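Local coordinates for MmeI (PDB 5HR4), which combines DNA restriction and modification in one Type IIL enzyme and probably methylates the amino group of adenine using S-adenosyl-L-methionine, at residues A[562-567]-A[613-618]; A[623-628]-A[897-902]; A[635-640]-A[815-820]. All coordinates share one frame; numbering follows the deposited sequence.

Overall arrangement
The second segment of contact 1 and the first segments of contacts 2 and 3 come from one long connection between strands 608-612 and 641-642, so the three contacts follow its course from the methyltransferase sheet into the target recognition domain. Contact 1 is buried and mostly apolar, a loop isoleucine packed against a strand, plus one weak arginine bond. Contact 2 is partly buried and sets the connection against helix 888-903 with a tyrosine and a glutamine. Contact 3, also partly buried, is richer in hydrogen bonds and in packing on an aromatic face. Contacts 1 and 2 are linked by N614 ND2 and D624 OD1; the centres of contacts 2 and 3 lie about 15 Å apart.

Contact 1: A[562-567]-A[613-618]; sequences NFAHRT and KNINPY
A classic beta bulge marks the strand side of this contact: N562 and F563 both face G586 of strand 581-588, and their backbones bond to that one residue. Strand 560-569 belongs to the mixed sheet of the methyltransferase domain, whose strand order 3-2-1-4-5-7-6 is that of class I S-adenosylmethionine-dependent methyltransferases, here extended by strands 595-599 and 608-612. The bulge is visible in the side-chain directions. N562 and F563 both send their CB away from the segment 613-618, and A564 is the first residue to turn its CB toward it.

I615 fills this surface with two separate branches. Its CG1 arm lies beside its own backbone N and runs out extended (chi2 -167°), which carries CD1 to the strand backbone, 3.6 Å from F563 CA. The same methyl is 3.9 Å from the carbonyl oxygen N562 O, so it rests on main chain at the bulge and not on a side chain. CG2, anti to the I615 backbone N, meets the A564 methyl instead, with A564 CB and I615 CG2 4.1 Å apart. I615 also packs on I597 of strand 595-599, while the F563 ring is in contact with I596 of that strand.

Farther along, the chain of segment 613-618 turns aside. P617 and Y618 rest on helix 544-556, and the phenol oxygen of Y618 bonds to A627 N. Only the main chain of Y618 is reached from the strand. R566 bends at chi3 (77°), bringing its guanidinium edge round, and NH1 of R566 makes a weak hydrogen bond of 3.5 Å to Y618 O, fairly straight at 157°.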
ATOM      1  N   ASN A 562     -13.553  10.594  -9.059  1.00 41.91           N
ATOM      2  CA  ASN A 562     -13.962  11.933  -8.650  1.00 41.02           C
ATOM      3  C   ASN A 562     -12.877  12.719  -7.941  1.00 37.91           C
ATOM      4  O   ASN A 562     -12.853  13.947  -8.046  1.00 38.74           O
ATOM      5  CB  ASN A 562     -15.187  11.845  -7.750  1.00 35.76           C
ATOM      6  CG  ASN A 562     -16.397  11.394  -8.515  1.00 53.32           C
ATOM      7  OD1 ASN A 562     -16.731  11.995  -9.547  1.00 51.46           O
ATOM      8  ND2 ASN A 562     -17.039  10.298  -8.059  1.00 48.63           N
ATOM      9  N   PHE A 563     -11.995  12.053  -7.212  1.00 33.96           N
ATOM     10  CA  PHE A 563     -10.817  12.722  -6.696  1.00 31.95           C
ATOM     11  C   PHE A 563      -9.752  11.662  -6.519  1.00 29.67           C
ATOM     12  O   PHE A 563     -10.041  10.466  -6.528  1.00 33.39           O
ATOM     13  CB  PHE A 563     -11.102  13.463  -5.388  1.00 31.76           C
ATOM     14  CG  PHE A 563     -11.270  12.560  -4.195  1.00 32.58           C
ATOM     15  CD1 PHE A 563     -10.172  12.186  -3.422  1.00 28.51           C
ATOM     16  CD2 PHE A 563     -12.523  12.100  -3.833  1.00 28.03           C
ATOM     17  CE1 PHE A 563     -10.323  11.365  -2.318  1.00 28.62           C
ATOM     18  CE2 PHE A 563     -12.684  11.267  -2.729  1.00 29.62           C
ATOM     19  CZ  PHE A 563     -11.588  10.899  -1.968  1.00 29.38           C
ATOM     20  N   ALA A 564      -8.514  12.110  -6.362  1.00 33.47           N
ATOM     21  CA  ALA A 564      -7.403  11.177  -6.276  1.00 27.98           C
ATOM     22  C   ALA A 564      -6.210  11.883  -5.667  1.00 29.44           C
ATOM     23  O   ALA A 564      -5.950  13.044  -5.986  1.00 34.31           O
ATOM     24  CB  ALA A 564      -7.031  10.621  -7.658  1.00 26.01           C
ATOM     25  N   HIS A 565      -5.489  11.166  -4.804  1.00 30.69           N
ATOM     26  CA  HIS A 565      -4.172  11.562  -4.316  1.00 25.12           C
ATOM     27  C   HIS A 565      -3.114  10.829  -5.127  1.00 28.59           C
ATOM     28  O   HIS A 565      -3.067   9.594  -5.119  1.00 35.37           O
ATOM     29  CB  HIS A 565      -3.994  11.219  -2.836  1.00 24.93           C
ATOM     30  CG  HIS A 565      -4.717  12.130  -1.897  1.00 32.64           C
ATOM     31  ND1 HIS A 565      -4.056  12.999  -1.054  1.00 33.18           N
ATOM     32  CD2 HIS A 565      -6.039  12.294  -1.649  1.00 33.96           C
ATOM     33  CE1 HIS A 565      -4.941  13.673  -0.341  1.00 34.84           C
ATOM     34  NE2 HIS A 565      -6.152  13.261  -0.679  1.00 36.46           N
ATOM     35  N   ARG A 566      -2.237  11.577  -5.786  1.00 30.75           N
ATOM     36  CA  ARG A 566      -1.117  10.956  -6.473  1.00 25.89           C
ATOM     37  C   ARG A 566      -0.113  10.403  -5.460  1.00 30.08           C
ATOM     38  O   ARG A 566      -0.276  10.531  -4.242  1.00 29.92           O
ATOM     39  CB  ARG A 566      -0.451  11.955  -7.402  1.00 29.15           C
ATOM     40  CG  ARG A 566      -1.279  12.336  -8.576  1.00 28.76           C
ATOM     41  CD  ARG A 566      -0.494  13.298  -9.412  1.00 38.40           C
ATOM     42  NE  ARG A 566       0.513  12.585 -10.182  1.00 38.36           N
ATOM     43  CZ  ARG A 566       0.213  11.648 -11.076  1.00 36.64           C
ATOM     44  NH1 ARG A 566      -1.052  11.318 -11.286  1.00 32.31           N
ATOM     45  NH2 ARG A 566       1.167  11.033 -11.755  1.00 40.00           N
ATOM     46  N   THR A 567       0.950   9.790  -5.990  1.00 27.22           N
ATOM     47  CA  THR A 567       1.895   9.001  -5.200  1.00 28.48           C
ATOM     48  C   THR A 567       2.391   9.736  -3.955  1.00 30.45           C
ATOM     49  O   THR A 567       2.814  10.894  -4.034  1.00 31.47           O
ATOM     50  CB  THR A 567       3.083   8.639  -6.088  1.00 25.11           C
ATOM     51  OG1 THR A 567       2.643   7.796  -7.157  1.00 28.05           O
ATOM     52  CG2 THR A 567       4.151   7.955  -5.297  1.00 27.45           C
ATOM     53  N   LYS A 613      -9.685  18.820 -14.986  1.00 36.84           N
ATOM     54  CA  LYS A 613     -10.731  18.604 -15.983  1.00 37.77           C
ATOM     55  C   LYS A 613     -11.222  17.163 -15.940  1.00 41.67           C
ATOM     56  O   LYS A 613     -12.427  16.905 -15.823  1.00 43.69           O
ATOM     57  CB  LYS A 613     -10.218  18.961 -17.379  1.00 36.18           C
ATOM     58  N   ASN A 614     -10.294  16.204 -16.021  1.00 40.68           N
ATOM     59  CA  ASN A 614     -10.626  14.790 -15.931  1.00 35.27           C
ATOM     60  C   ASN A 614      -9.576  14.096 -15.080  1.00 35.12           C
ATOM     61  O   ASN A 614      -8.445  14.568 -14.966  1.00 37.53           O
ATOM     62  CB  ASN A 614     -10.700  14.145 -17.310  1.00 32.03           C
ATOM     63  CG  ASN A 614     -11.022  12.676 -17.241  1.00 37.37           C
ATOM     64  OD1 ASN A 614     -11.869  12.251 -16.444  1.00 37.26           O
ATOM     65  ND2 ASN A 614     -10.329  11.876 -18.057  1.00 33.13           N
ATOM     66  N   ILE A 615      -9.950  12.975 -14.466  1.00 33.99           N
ATOM     67  CA  ILE A 615      -8.980  12.150 -13.757  1.00 36.56           C
ATOM     68  C   ILE A 615      -8.790  10.841 -14.513  1.00 34.85           C
ATOM     69  O   ILE A 615      -9.735  10.057 -14.672  1.00 34.28           O
ATOM     70  CB  ILE A 615      -9.371  11.911 -12.295  1.00 35.29           C
ATOM     71  CG1 ILE A 615      -9.621  13.250 -11.612  1.00 31.60           C
ATOM     72  CG2 ILE A 615      -8.227  11.215 -11.586  1.00 29.33           C
ATOM     73  CD1 ILE A 615      -9.700  13.155 -10.112  1.00 33.08           C
ATOM     74  N   ASN A 616      -7.554  10.632 -14.981  1.00 36.32           N
ATOM     75  CA  ASN A 616      -7.117   9.466 -15.742  1.00 35.88           C
ATOM     76  C   ASN A 616      -7.178   8.191 -14.927  1.00 31.26           C
ATOM     77  O   ASN A 616      -7.094   8.218 -13.700  1.00 36.07           O
ATOM     78  CB  ASN A 616      -5.661   9.624 -16.177  1.00 30.93           C
ATOM     79  CG  ASN A 616      -5.538  10.029 -17.596  1.00 37.16           C
ATOM     80  OD1 ASN A 616      -4.520  10.588 -18.014  1.00 43.78           O
ATOM     81  ND2 ASN A 616      -6.588   9.768 -18.369  1.00 39.38           N
ATOM     82  N   PRO A 617      -7.243   7.049 -15.596  1.00 33.63           N
ATOM     83  CA  PRO A 617      -6.843   5.798 -14.922  1.00 36.74           C
ATOM     84  C   PRO A 617      -5.399   5.831 -14.414  1.00 34.33           C
ATOM     85  O   PRO A 617      -5.077   5.123 -13.452  1.00 34.01           O
ATOM     86  CB  PRO A 617      -7.063   4.724 -15.999  1.00 36.45           C
ATOM     87  CG  PRO A 617      -7.296   5.482 -17.302  1.00 40.78           C
ATOM     88  CD  PRO A 617      -7.817   6.833 -16.931  1.00 37.78           C
ATOM     89  N   TYR A 618      -4.528   6.649 -15.010  1.00 31.97           N
ATOM     90  CA  TYR A 618      -3.214   6.949 -14.448  1.00 29.20           C
ATOM     91  C   TYR A 618      -3.252   8.035 -13.362  1.00 35.91           C
ATOM     92  O   TYR A 618      -2.188   8.388 -12.823  1.00 30.96           O
ATOM     93  CB  TYR A 618      -2.254   7.400 -15.553  1.00 28.08           C
ATOM     94  CG  TYR A 618      -2.088   6.469 -16.726  1.00 29.51           C
ATOM     95  CD1 TYR A 618      -2.898   6.574 -17.847  1.00 28.95           C
ATOM     96  CD2 TYR A 618      -1.091   5.488 -16.722  1.00 32.98           C
ATOM     97  CE1 TYR A 618      -2.717   5.725 -18.933  1.00 34.01           C
ATOM     98  CE2 TYR A 618      -0.917   4.638 -17.785  1.00 29.23           C
ATOM     99  CZ  TYR A 618      -1.725   4.761 -18.892  1.00 35.20           C
ATOM    100  OH  TYR A 618      -1.543   3.905 -19.965  1.00 46.16           O
TER

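Contact 2: A[623-628]-A[897-902]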
ATOM      1  N   VAL A 623      -6.754  12.565 -21.257  1.00 42.93           N
ATOM      2  CA  VAL A 623      -7.692  11.718 -21.988  1.00 39.65           C
ATOM      3  C   VAL A 623      -7.709  10.334 -21.359  1.00 41.72           C
ATOM      4  O   VAL A 623      -6.826   9.997 -20.563  1.00 41.65           O
ATOM      5  CB  VAL A 623      -7.340  11.662 -23.489  1.00 39.33           C
ATOM      6  CG1 VAL A 623      -7.138  13.061 -24.032  1.00 39.51           C
ATOM      7  CG2 VAL A 623      -6.109  10.830 -23.740  1.00 42.31           C
ATOM      8  N   ASP A 624      -8.716   9.532 -21.709  1.00 40.26           N
ATOM      9  CA  ASP A 624      -8.949   8.228 -21.104  1.00 42.18           C
ATOM     10  C   ASP A 624      -8.364   7.071 -21.922  1.00 44.21           C
ATOM     11  O   ASP A 624      -8.798   5.924 -21.762  1.00 51.61           O
ATOM     12  CB  ASP A 624     -10.447   8.017 -20.883  1.00 38.38           C
ATOM     13  CG  ASP A 624     -10.878   8.368 -19.473  1.00 48.35           C
ATOM     14  OD1 ASP A 624     -10.190   9.190 -18.839  1.00 52.86           O
ATOM     15  OD2 ASP A 624     -11.892   7.820 -18.984  1.00 53.69           O
ATOM     16  N   VAL A 625      -7.386   7.342 -22.773  1.00 38.79           N
ATOM     17  CA  VAL A 625      -6.728   6.306 -23.559  1.00 39.60           C
ATOM     18  C   VAL A 625      -5.642   5.656 -22.714  1.00 43.46           C
ATOM     19  O   VAL A 625      -4.831   6.346 -22.084  1.00 45.48           O
ATOM     20  CB  VAL A 625      -6.136   6.901 -24.844  1.00 42.17           C
ATOM     21  CG1 VAL A 625      -5.205   5.916 -25.497  1.00 40.45           C
ATOM     22  CG2 VAL A 625      -7.243   7.317 -25.793  1.00 42.11           C
ATOM     23  N   ILE A 626      -5.611   4.328 -22.706  1.00 45.35           N
ATOM     24  CA  ILE A 626      -4.621   3.566 -21.958  1.00 45.92           C
ATOM     25  C   ILE A 626      -3.636   2.948 -22.937  1.00 47.31           C
ATOM     26  O   ILE A 626      -4.039   2.404 -23.973  1.00 54.88           O
ATOM     27  CB  ILE A 626      -5.284   2.476 -21.092  1.00 45.28           C
ATOM     28  CG1 ILE A 626      -6.196   3.117 -20.046  1.00 43.29           C
ATOM     29  CG2 ILE A 626      -4.221   1.618 -20.433  1.00 43.92           C
ATOM     30  CD1 ILE A 626      -6.878   2.117 -19.113  1.00 44.55           C
ATOM     31  N   ALA A 627      -2.345   3.024 -22.605  1.00 44.14           N
ATOM     32  CA  ALA A 627      -1.300   2.392 -23.406  1.00 47.17           C
ATOM     33  C   ALA A 627      -1.187   0.910 -23.040  1.00 48.11           C
ATOM     34  O   ALA A 627      -1.005   0.567 -21.866  1.00 49.64           O
ATOM     35  CB  ALA A 627       0.026   3.116 -23.186  1.00 41.51           C
ATOM     36  N   CYS A 628      -1.301   0.031 -24.039  1.00 51.96           N
ATOM     37  CA  CYS A 628      -1.332  -1.415 -23.825  1.00 46.99           C
ATOM     38  C   CYS A 628       0.008  -2.046 -24.166  1.00 41.60           C
ATOM     39  O   CYS A 628       0.641  -1.677 -25.154  1.00 43.70           O
ATOM     40  CB  CYS A 628      -2.410  -2.090 -24.679  1.00 44.89           C
ATOM     41  SG  CYS A 628      -4.094  -1.466 -24.489  1.00 78.49           S
ATOM     42  N   GLU A 897      -1.899  12.016 -28.326  1.00 49.67           N
ATOM     43  CA  GLU A 897      -2.587  12.253 -29.593  1.00 48.60           C
ATOM     44  C   GLU A 897      -1.933  11.447 -30.710  1.00 50.43           C
ATOM     45  O   GLU A 897      -2.626  10.798 -31.503  1.00 52.56           O
ATOM     46  CB  GLU A 897      -2.606  13.746 -29.932  1.00 43.02           C
ATOM     47  N   THR A 898      -0.597  11.445 -30.763  1.00 45.45           N
ATOM     48  CA  THR A 898       0.114  10.632 -31.746  1.00 47.21           C
ATOM     49  C   THR A 898      -0.132   9.143 -31.519  1.00 52.25           C
ATOM     50  O   THR A 898      -0.445   8.400 -32.457  1.00 53.89           O
ATOM     51  CB  THR A 898       1.610  10.922 -31.683  1.00 50.41           C
ATOM     52  OG1 THR A 898       1.816  12.325 -31.482  1.00 54.54           O
ATOM     53  CG2 THR A 898       2.293  10.475 -32.976  1.00 47.26           C
ATOM     54  N   TYR A 899       0.033   8.685 -30.281  1.00 47.23           N
ATOM     55  CA  TYR A 899      -0.212   7.280 -29.991  1.00 50.30           C
ATOM     56  C   TYR A 899      -1.600   6.863 -30.444  1.00 52.71           C
ATOM     57  O   TYR A 899      -1.778   5.782 -31.013  1.00 56.89           O
ATOM     58  CB  TYR A 899      -0.037   7.012 -28.497  1.00 51.91           C
ATOM     59  CG  TYR A 899      -0.451   5.623 -28.066  1.00 49.69           C
ATOM     60  CD1 TYR A 899       0.416   4.535 -28.212  1.00 51.23           C
ATOM     61  CD2 TYR A 899      -1.700   5.396 -27.509  1.00 47.69           C
ATOM     62  CE1 TYR A 899       0.040   3.258 -27.820  1.00 44.33           C
ATOM     63  CE2 TYR A 899      -2.085   4.125 -27.116  1.00 51.52           C
ATOM     64  CZ  TYR A 899      -1.216   3.060 -27.273  1.00 48.53           C
ATOM     65  OH  TYR A 899      -1.611   1.804 -26.868  1.00 49.46           O
ATOM     66  N   GLN A 900      -2.598   7.718 -30.225  1.00 55.96           N
ATOM     67  CA  GLN A 900      -3.958   7.334 -30.585  1.00 56.14           C
ATOM     68  C   GLN A 900      -4.159   7.340 -32.099  1.00 62.09           C
ATOM     69  O   GLN A 900      -4.847   6.462 -32.640  1.00 62.08           O
ATOM     70  CB  GLN A 900      -4.965   8.250 -29.899  1.00 50.70           C
ATOM     71  CG  GLN A 900      -6.305   7.578 -29.748  1.00 52.78           C
ATOM     72  CD  GLN A 900      -7.300   8.437 -29.030  1.00 61.57           C
ATOM     73  OE1 GLN A 900      -6.991   9.569 -28.630  1.00 58.93           O
ATOM     74  NE2 GLN A 900      -8.515   7.912 -28.855  1.00 56.81           N
ATOM     75  N   LYS A 901      -3.572   8.322 -32.797  1.00 61.38           N
ATOM     76  CA  LYS A 901      -3.633   8.322 -34.257  1.00 57.79           C
ATOM     77  C   LYS A 901      -3.075   7.022 -34.823  1.00 62.20           C
ATOM     78  O   LYS A 901      -3.680   6.417 -35.715  1.00 66.37           O
ATOM     79  CB  LYS A 901      -2.889   9.537 -34.818  1.00 52.71           C
ATOM     80  N   MET A 902      -1.943   6.553 -34.283  1.00 59.56           N
ATOM     81  CA  MET A 902      -1.363   5.290 -34.737  1.00 54.85           C
ATOM     82  C   MET A 902      -2.201   4.094 -34.292  1.00 60.22           C
ATOM     83  O   MET A 902      -2.484   3.196 -35.092  1.00 62.76           O
ATOM     84  CB  MET A 902       0.068   5.162 -34.224  1.00 49.79           C
ATOM     85  CG  MET A 902       1.007   6.183 -34.804  1.00 52.09           C
ATOM     86  SD  MET A 902       2.693   5.934 -34.239  1.00 57.09           S
ATOM     87  CE  MET A 902       3.622   6.586 -35.628  1.00 51.42           C
TER
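The helical segment opens with regular backbone bonding, K901 N donating to E897 O at 2.9 Å, which fixes the turn that presents the two contact residues. T898 turns elsewhere: its hydroxyl bonds to F894 O, one turn back, and its side chain packs on P821.

Y899 comes next and reaches farthest. With CG anti to the backbone N (chi1 172°), its ring extends from the helix toward the backbone of A627 and C628. One ring edge meets a valine branch, V625 CG1 lying near the ring plane at 3.9 Å from Y899 CE2. The tip of the ring meets main chain, since Y899 OH is 3.5 Å from A627 CA. The same oxygen accepts a weak hydrogen bond from C628 N, long at 3.4 Å from N to Y899 OH but nearly straight (163°). An alanine here, in place of Y899, would remove the acceptor for C628 N and the ring beside V625 and A627, and would probably loosen the loop from the helix.

Q900 follows, its chain extended beyond CG. It crosses V625 obliquely, so that the amide carbon Q900 CD is 3.4 Å from V625 CG2; the other methyl of the same valine serves Y899. V625 is thus divided between two consecutive helix residues.

The loop 623-628 is held from two directions. Helix 888-903, of the C-terminal domain, meets V625, A627 and C628, whereas I626 points away from it and packs on V547, S548 and W551 of helix 544-556.

Contact 3: A[635-640]-A[815-820]; sequences SKLPSM and LVYNTF
Two hydrogen bonds cross between these loops, each from a side-chain hydroxyl to a backbone carbonyl. S635 OG donates to F820 O at 2.9 Å, lying in the carbonyl plane on a lone pair (C=O...O angle 142°); the same hydroxyl also has a weak bond with W822 N. Y817 OH donates to P638 O, 2.5 Å away and likewise in the carbonyl plane. P638 O lies at the ring edge, so this bond holds the tip of the phenol in place. Within segment 815-820, T819 OG1 donates to L815 O at 2.6 Å, but from above the carbonyl plane.

The second kind of interaction is packing on the faces of Y817. Its CG stands anti to the backbone N, sending the ring between the side chains of L637 and M640. M640 supplies a Met-aromatic contact within the target recognition domain. Its chain is extended as far as SD and then bends (chi3 -66°), so that the methyl M640 CE folds over the face as a CH-pi contact, 3.6 Å from the Y817 ring centroid and 18° off the normal. M640 SD itself approaches obliquely. On the opposite face L637 CD1 sits toward the rim, 4.1 Å from Y817 CZ. Contacts on both faces restrict the ring's rotation.

Apolar partners extend the packing: P638, M640 and Y817 all touch I778 of strand 775-779, and L637 and F820 share L788 of helix 783-790. A ring contact is added by F820, which meets H794 edge-to-face, and L815 packs on a phosphate of the bound DNA.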
ATOM      1  N   SER A 635       5.781   1.749 -33.912  1.00 44.27           N
ATOM      2  CA  SER A 635       6.572   2.574 -34.804  1.00 46.77           C
ATOM      3  C   SER A 635       7.576   1.718 -35.564  1.00 50.35           C
ATOM      4  O   SER A 635       7.762   0.528 -35.298  1.00 52.63           O
ATOM      5  CB  SER A 635       7.300   3.678 -34.037  1.00 50.45           C
ATOM      6  OG  SER A 635       6.385   4.647 -33.548  1.00 54.33           O
ATOM      7  N   LYS A 636       8.222   2.349 -36.533  1.00 48.09           N
ATOM      8  CA  LYS A 636       9.264   1.712 -37.320  1.00 42.20           C
ATOM      9  C   LYS A 636      10.550   1.837 -36.518  1.00 44.69           C
ATOM     10  O   LYS A 636      11.256   2.845 -36.597  1.00 38.99           O
ATOM     11  CB  LYS A 636       9.368   2.367 -38.693  1.00 39.31           C
ATOM     12  N   LEU A 637      10.845   0.804 -35.722  1.00 47.70           N
ATOM     13  CA  LEU A 637      11.997   0.778 -34.827  1.00 44.30           C
ATOM     14  C   LEU A 637      12.567  -0.629 -34.758  1.00 41.68           C
ATOM     15  O   LEU A 637      11.821  -1.607 -34.903  1.00 43.88           O
ATOM     16  CB  LEU A 637      11.618   1.234 -33.411  1.00 45.53           C
ATOM     17  CG  LEU A 637      11.088   2.642 -33.228  1.00 42.97           C
ATOM     18  CD1 LEU A 637      10.407   2.715 -31.885  1.00 44.80           C
ATOM     19  CD2 LEU A 637      12.242   3.595 -33.303  1.00 41.58           C
ATOM     20  N   PRO A 638      13.867  -0.766 -34.491  1.00 42.18           N
ATOM     21  CA  PRO A 638      14.454  -2.100 -34.303  1.00 37.15           C
ATOM     22  C   PRO A 638      13.967  -2.728 -33.009  1.00 38.86           C
ATOM     23  O   PRO A 638      13.831  -2.043 -31.994  1.00 44.57           O
ATOM     24  CB  PRO A 638      15.962  -1.819 -34.238  1.00 35.35           C
ATOM     25  CG  PRO A 638      16.124  -0.342 -34.589  1.00 39.85           C
ATOM     26  CD  PRO A 638      14.839   0.299 -34.204  1.00 41.34           C
ATOM     27  N   SER A 639      13.730  -4.043 -33.042  1.00 38.10           N
ATOM     28  CA  SER A 639      13.251  -4.752 -31.860  1.00 33.79           C
ATOM     29  C   SER A 639      14.217  -4.597 -30.690  1.00 37.29           C
ATOM     30  O   SER A 639      15.428  -4.446 -30.867  1.00 40.30           O
ATOM     31  CB  SER A 639      13.066  -6.235 -32.167  1.00 37.58           C
ATOM     32  OG  SER A 639      12.232  -6.408 -33.289  1.00 42.18           O
ATOM     33  N   MET A 640      13.663  -4.632 -29.483  1.00 37.14           N
ATOM     34  CA  MET A 640      14.423  -4.560 -28.243  1.00 38.39           C
ATOM     35  C   MET A 640      14.359  -5.901 -27.517  1.00 39.31           C
ATOM     36  O   MET A 640      13.379  -6.646 -27.630  1.00 41.92           O
ATOM     37  CB  MET A 640      13.889  -3.441 -27.337  1.00 36.17           C
ATOM     38  CG  MET A 640      14.587  -3.313 -25.992  1.00 36.15           C
ATOM     39  SD  MET A 640      14.017  -1.881 -25.074  1.00 42.51           S
ATOM     40  CE  MET A 640      14.632  -0.567 -26.128  1.00 38.04           C
ATOM     41  N   LEU A 815       6.051  -2.144 -22.624  1.00 39.19           N
ATOM     42  CA  LEU A 815       5.174  -1.067 -22.167  1.00 39.68           C
ATOM     43  C   LEU A 815       5.585   0.306 -22.682  1.00 40.65           C
ATOM     44  O   LEU A 815       4.723   1.131 -22.994  1.00 41.75           O
ATOM     45  CB  LEU A 815       5.127  -1.026 -20.636  1.00 38.32           C
ATOM     46  CG  LEU A 815       4.151  -1.966 -19.934  1.00 38.81           C
ATOM     47  CD1 LEU A 815       4.486  -1.996 -18.461  1.00 39.87           C
ATOM     48  CD2 LEU A 815       2.712  -1.505 -20.139  1.00 37.45           C
ATOM     49  N   VAL A 816       6.882   0.570 -22.772  1.00 39.27           N
ATOM     50  CA  VAL A 816       7.393   1.872 -23.168  1.00 33.05           C
ATOM     51  C   VAL A 816       7.739   1.867 -24.646  1.00 38.25           C
ATOM     52  O   VAL A 816       6.988   2.388 -25.478  1.00 43.32           O
ATOM     53  CB  VAL A 816       8.634   2.236 -22.341  1.00 33.28           C
ATOM     54  CG1 VAL A 816       9.058   3.674 -22.639  1.00 38.91           C
ATOM     55  CG2 VAL A 816       8.360   2.014 -20.864  1.00 32.54           C
ATOM     56  N   TYR A 817       8.894   1.273 -24.961  1.00 39.81           N
ATOM     57  CA  TYR A 817       9.441   1.255 -26.316  1.00 37.96           C
ATOM     58  C   TYR A 817       8.413   0.802 -27.353  1.00 38.40           C
ATOM     59  O   TYR A 817       8.271   1.421 -28.415  1.00 40.04           O
ATOM     60  CB  TYR A 817      10.668   0.341 -26.327  1.00 38.64           C
ATOM     61  CG  TYR A 817      11.484   0.310 -27.605  1.00 42.16           C
ATOM     62  CD1 TYR A 817      12.326   1.365 -27.935  1.00 41.86           C
ATOM     63  CD2 TYR A 817      11.453  -0.796 -28.454  1.00 40.04           C
ATOM     64  CE1 TYR A 817      13.096   1.345 -29.087  1.00 39.34           C
ATOM     65  CE2 TYR A 817      12.221  -0.822 -29.624  1.00 39.51           C
ATOM     66  CZ  TYR A 817      13.044   0.255 -29.931  1.00 42.57           C
ATOM     67  OH  TYR A 817      13.827   0.259 -31.075  1.00 40.46           O
ATOM     68  N   ASN A 818       7.687  -0.282 -27.071  1.00 37.34           N
ATOM     69  CA  ASN A 818       6.814  -0.849 -28.097  1.00 41.53           C
ATOM     70  C   ASN A 818       5.568  -0.014 -28.341  1.00 43.49           C
ATOM     71  O   ASN A 818       4.927  -0.164 -29.389  1.00 47.54           O
ATOM     72  CB  ASN A 818       6.392  -2.275 -27.729  1.00 44.47           C
ATOM     73  CG  ASN A 818       7.510  -3.262 -27.880  1.00 39.66           C
ATOM     74  OD1 ASN A 818       8.509  -2.986 -28.542  1.00 42.27           O
ATOM     75  ND2 ASN A 818       7.353  -4.425 -27.270  1.00 42.06           N
ATOM     76  N   THR A 819       5.193   0.840 -27.403  1.00 42.14           N
ATOM     77  CA  THR A 819       4.041   1.706 -27.582  1.00 43.88           C
ATOM     78  C   THR A 819       4.450   3.139 -27.875  1.00 41.49           C
ATOM     79  O   THR A 819       3.591   4.027 -27.905  1.00 44.58           O
ATOM     80  CB  THR A 819       3.151   1.654 -26.345  1.00 43.20           C
ATOM     81  OG1 THR A 819       3.898   2.115 -25.212  1.00 43.80           O
ATOM     82  CG2 THR A 819       2.720   0.232 -26.092  1.00 38.81           C
ATOM     83  N   PHE A 820       5.736   3.372 -28.101  1.00 39.97           N
ATOM     84  CA  PHE A 820       6.302   4.705 -28.267  1.00 41.73           C
ATOM     85  C   PHE A 820       6.002   5.246 -29.660  1.00 46.41           C
ATOM     86  O   PHE A 820       6.523   4.720 -30.650  1.00 45.75           O
ATOM     87  CB  PHE A 820       7.812   4.678 -28.015  1.00 35.23           C
ATOM     88  CG  PHE A 820       8.468   6.015 -28.164  1.00 44.19           C
ATOM     89  CD1 PHE A 820       8.020   7.106 -27.438  1.00 40.71           C
ATOM     90  CD2 PHE A 820       9.531   6.186 -29.026  1.00 45.21           C
ATOM     91  CE1 PHE A 820       8.617   8.336 -27.580  1.00 43.34           C
ATOM     92  CE2 PHE A 820      10.132   7.417 -29.169  1.00 42.36           C
ATOM     93  CZ  PHE A 820       9.674   8.492 -28.445  1.00 43.99           C
TER